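PDB 2XVC: escrt-iii from Sulfolobus solfataricus, which acts in archaeal cell division as an ESCRT-III protein recruited to membranes, probably through the winged-helix domain described here. Local coordinates for residues I10-L15 with V43-A48. Numbering follows the deposited sequence.
Sequences ITEREL and VKLLEA
Leu45 does most of the work on helix 39-51, pressing against the first turn of helix 12-21. Its CA lies 5.7 Å from the CA of Glu12, a close approach for two helical backbones. With CG anti to the carbonyl carbon (chi1 -66°), the branched end spreads across the start of the opposing helix: CD1 meets Ile10 CG1 at 3.6 Å and CD2 touches Glu12 CG at 3.7 Å. A forked leucine suits this place because the two methyls reach different side chains. Leu15 CD2 packs on the stem, 3.7 Å from Leu45 CB. In Ile10 the crowded position of CG1, between backbone N and carbonyl carbon (chi1 56°), brings it to Leu45 although CB does not point at helix 39-51; Ile10 and Leu15 also pack on Phe31 of helix 28-35.

The helix start against which Leu45 packs is held by a capping box. Thr11 suits the N-cap because its hydroxyl accepts from the first-turn Glu14 N at 3.1 Å; the Glu14 carboxylate answers, OE1 accepting from Thr11 N through its anti lone pair (2.8 Å, 169°).

Leu46 begins by pointing away, yet CD2 bends back and meets Leu15 CD2 at 4.0 Å, the two chains crossing at about a right angle, while Leu46 also reaches Ile28.

At Ala48 a lone methyl lets the extended Glu12 chain come in beside the helix, with Glu12 OE2 3.4 Å from Ala48 CB. Glu12 OE1 forms a salt bridge with Lys52, just after helix 39-51.

First helix on third, with helix 28-35 completing the core and strands 25-27 and 55-58 accompanying it, fits a winged-helix domain.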
ATOM      1  N   ILE A  10      -6.984  -7.815  -0.885  1.00 48.81           N
ATOM      2  CA  ILE A  10      -6.703  -7.233  -2.191  1.00 48.30           C
ATOM      3  C   ILE A  10      -5.381  -7.779  -2.734  1.00 48.32           C
ATOM      4  O   ILE A  10      -4.585  -8.347  -1.986  1.00 48.06           O
ATOM      5  CB  ILE A  10      -6.694  -5.679  -2.159  1.00 48.30           C
ATOM      6  CG1 ILE A  10      -5.690  -5.155  -1.125  1.00 47.92           C
ATOM      7  CG2 ILE A  10      -8.117  -5.123  -1.921  1.00 47.72           C
ATOM      8  CD1 ILE A  10      -5.359  -3.681  -1.297  1.00 47.86           C
ATOM      9  N   THR A  11      -5.162  -7.613  -4.035  1.00 48.31           N
ATOM     10  CA  THR A  11      -3.923  -8.051  -4.677  1.00 48.39           C
ATOM     11  C   THR A  11      -2.873  -6.937  -4.647  1.00 48.32           C
ATOM     12  O   THR A  11      -3.205  -5.759  -4.463  1.00 48.04           O
ATOM     13  CB  THR A  11      -4.163  -8.443  -6.144  1.00 48.41           C
ATOM     14  OG1 THR A  11      -4.593  -7.288  -6.874  1.00 48.96           O
ATOM     15  CG2 THR A  11      -5.230  -9.549  -6.256  1.00 48.62           C
ATOM     16  N   GLU A  12      -1.613  -7.315  -4.851  1.00 48.23           N
ATOM     17  CA  GLU A  12      -0.516  -6.357  -4.956  1.00 48.30           C
ATOM     18  C   GLU A  12      -0.767  -5.337  -6.061  1.00 48.03           C
ATOM     19  O   GLU A  12      -0.470  -4.151  -5.897  1.00 47.64           O
ATOM     20  CB  GLU A  12       0.803  -7.083  -5.214  1.00 48.73           C
ATOM     21  CG  GLU A  12       1.236  -7.990  -4.077  1.00 50.36           C
ATOM     22  CD  GLU A  12       2.472  -8.811  -4.408  1.00 52.86           C
ATOM     23  OE1 GLU A  12       3.242  -8.406  -5.309  1.00 53.94           O
ATOM     24  OE2 GLU A  12       2.675  -9.861  -3.753  1.00 53.94           O
ATOM     25  N   ARG A  13      -1.321  -5.817  -7.177  1.00 47.72           N
ATOM     26  CA  ARG A  13      -1.636  -4.992  -8.341  1.00 47.66           C
ATOM     27  C   ARG A  13      -2.680  -3.930  -7.998  1.00 46.52           C
ATOM     28  O   ARG A  13      -2.545  -2.771  -8.396  1.00 46.16           O
ATOM     29  CB  ARG A  13      -2.122  -5.871  -9.508  1.00 48.18           C
ATOM     30  CG  ARG A  13      -2.305  -5.130 -10.833  1.00 51.15           C
ATOM     31  CD  ARG A  13      -0.960  -4.851 -11.496  1.00 56.73           C
ATOM     32  NE  ARG A  13      -0.940  -3.558 -12.180  1.00 60.64           N
ATOM     33  CZ  ARG A  13       0.166  -2.933 -12.583  1.00 62.93           C
ATOM     34  NH1 ARG A  13       1.363  -3.475 -12.377  1.00 63.80           N
ATOM     35  NH2 ARG A  13       0.079  -1.756 -13.194  1.00 64.06           N
ATOM     36  N   GLU A  14      -3.714  -4.339  -7.263  1.00 45.50           N
ATOM     37  CA  GLU A  14      -4.743  -3.416  -6.787  1.00 44.66           C
ATOM     38  C   GLU A  14      -4.153  -2.328  -5.892  1.00 43.42           C
ATOM     39  O   GLU A  14      -4.454  -1.146  -6.067  1.00 42.90           O
ATOM     40  CB  GLU A  14      -5.857  -4.168  -6.056  1.00 45.06           C
ATOM     41  CG  GLU A  14      -6.857  -4.828  -6.997  1.00 47.53           C
ATOM     42  CD  GLU A  14      -7.830  -5.747  -6.280  1.00 50.21           C
ATOM     43  OE1 GLU A  14      -7.388  -6.585  -5.458  1.00 51.01           O
ATOM     44  OE2 GLU A  14      -9.044  -5.629  -6.543  1.00 52.87           O
ATOM     45  N   LEU A  15      -3.297  -2.723  -4.952  1.00 42.16           N
ATOM     46  CA  LEU A  15      -2.667  -1.740  -4.074  1.00 41.25           C
ATOM     47  C   LEU A  15      -1.789  -0.768  -4.864  1.00 41.00           C
ATOM     48  O   LEU A  15      -1.854   0.445  -4.644  1.00 40.74           O
ATOM     49  CB  LEU A  15      -1.883  -2.405  -2.940  1.00 40.72           C
ATOM     50  CG  LEU A  15      -1.278  -1.421  -1.926  1.00 40.19           C
ATOM     51  CD1 LEU A  15      -2.358  -0.567  -1.280  1.00 38.00           C
ATOM     52  CD2 LEU A  15      -0.464  -2.148  -0.872  1.00 39.10           C
ATOM     53  N   VAL A  43       0.639  -3.737   5.052  1.00 41.36           N
ATOM     54  CA  VAL A  43       2.092  -3.743   5.258  1.00 41.72           C
ATOM     55  C   VAL A  43       2.743  -4.899   4.497  1.00 42.24           C
ATOM     56  O   VAL A  43       3.734  -4.702   3.792  1.00 42.03           O
ATOM     57  CB  VAL A  43       2.441  -3.815   6.767  1.00 41.64           C
ATOM     58  CG1 VAL A  43       3.928  -4.149   6.992  1.00 41.79           C
ATOM     59  CG2 VAL A  43       2.076  -2.502   7.455  1.00 41.59           C
ATOM     60  N   LYS A  44       2.158  -6.089   4.632  1.00 42.62           N
ATOM     61  CA  LYS A  44       2.598  -7.281   3.913  1.00 43.76           C
ATOM     62  C   LYS A  44       2.626  -7.052   2.394  1.00 43.64           C
ATOM     63  O   LYS A  44       3.611  -7.392   1.735  1.00 43.67           O
ATOM     64  CB  LYS A  44       1.699  -8.471   4.286  1.00 44.23           C
ATOM     65  CG  LYS A  44       2.012  -9.803   3.600  1.00 46.78           C
ATOM     66  CD  LYS A  44       1.151 -10.908   4.226  1.00 50.84           C
ATOM     67  CE  LYS A  44       0.791 -11.991   3.217  1.00 53.18           C
ATOM     68  NZ  LYS A  44       1.895 -12.983   3.065  1.00 56.09           N
ATOM     69  N   LEU A  45       1.561  -6.459   1.845  1.00 43.46           N
ATOM     70  CA  LEU A  45       1.509  -6.167   0.405  1.00 43.09           C
ATOM     71  C   LEU A  45       2.537  -5.116  -0.021  1.00 42.96           C
ATOM     72  O   LEU A  45       3.131  -5.227  -1.096  1.00 42.78           O
ATOM     73  CB  LEU A  45       0.100  -5.744  -0.033  1.00 43.16           C
ATOM     74  CG  LEU A  45      -1.027  -6.780   0.054  1.00 43.39           C
ATOM     75  CD1 LEU A  45      -2.383  -6.106  -0.030  1.00 43.12           C
ATOM     76  CD2 LEU A  45      -0.888  -7.868  -1.014  1.00 43.83           C
ATOM     77  N   LEU A  46       2.745  -4.102   0.819  1.00 42.86           N
ATOM     78  CA  LEU A  46       3.748  -3.072   0.543  1.00 42.88           C
ATOM     79  C   LEU A  46       5.151  -3.652   0.512  1.00 43.26           C
ATOM     80  O   LEU A  46       5.959  -3.271  -0.334  1.00 43.02           O
ATOM     81  CB  LEU A  46       3.700  -1.948   1.579  1.00 42.74           C
ATOM     82  CG  LEU A  46       2.612  -0.881   1.481  1.00 42.42           C
ATOM     83  CD1 LEU A  46       2.661  -0.025   2.736  1.00 40.65           C
ATOM     84  CD2 LEU A  46       2.779  -0.025   0.230  1.00 41.03           C
ATOM     85  N   GLU A  47       5.435  -4.561   1.445  1.00 43.86           N
ATOM     86  CA  GLU A  47       6.741  -5.217   1.514  1.00 44.79           C
ATOM     87  C   GLU A  47       7.037  -6.032   0.262  1.00 44.96           C
ATOM     88  O   GLU A  47       8.155  -5.995  -0.244  1.00 45.40           O
ATOM     89  CB  GLU A  47       6.869  -6.092   2.766  1.00 45.01           C
ATOM     90  CG  GLU A  47       6.901  -5.311   4.085  1.00 46.20           C
ATOM     91  CD  GLU A  47       8.054  -4.310   4.187  1.00 48.06           C
ATOM     92  OE1 GLU A  47       9.047  -4.418   3.431  1.00 48.93           O
ATOM     93  OE2 GLU A  47       7.965  -3.404   5.040  1.00 49.41           O
ATOM     94  N   ALA A  48       6.032  -6.748  -0.238  1.00 45.28           N
ATOM     95  CA  ALA A  48       6.175  -7.532  -1.466  1.00 45.52           C
ATOM     96  C   ALA A  48       6.413  -6.638  -2.687  1.00 45.74           C
ATOM     97  O   ALA A  48       7.229  -6.972  -3.549  1.00 45.76           O
ATOM     98  CB  ALA A  48       4.967  -8.433  -1.679  1.00 45.41           C
TER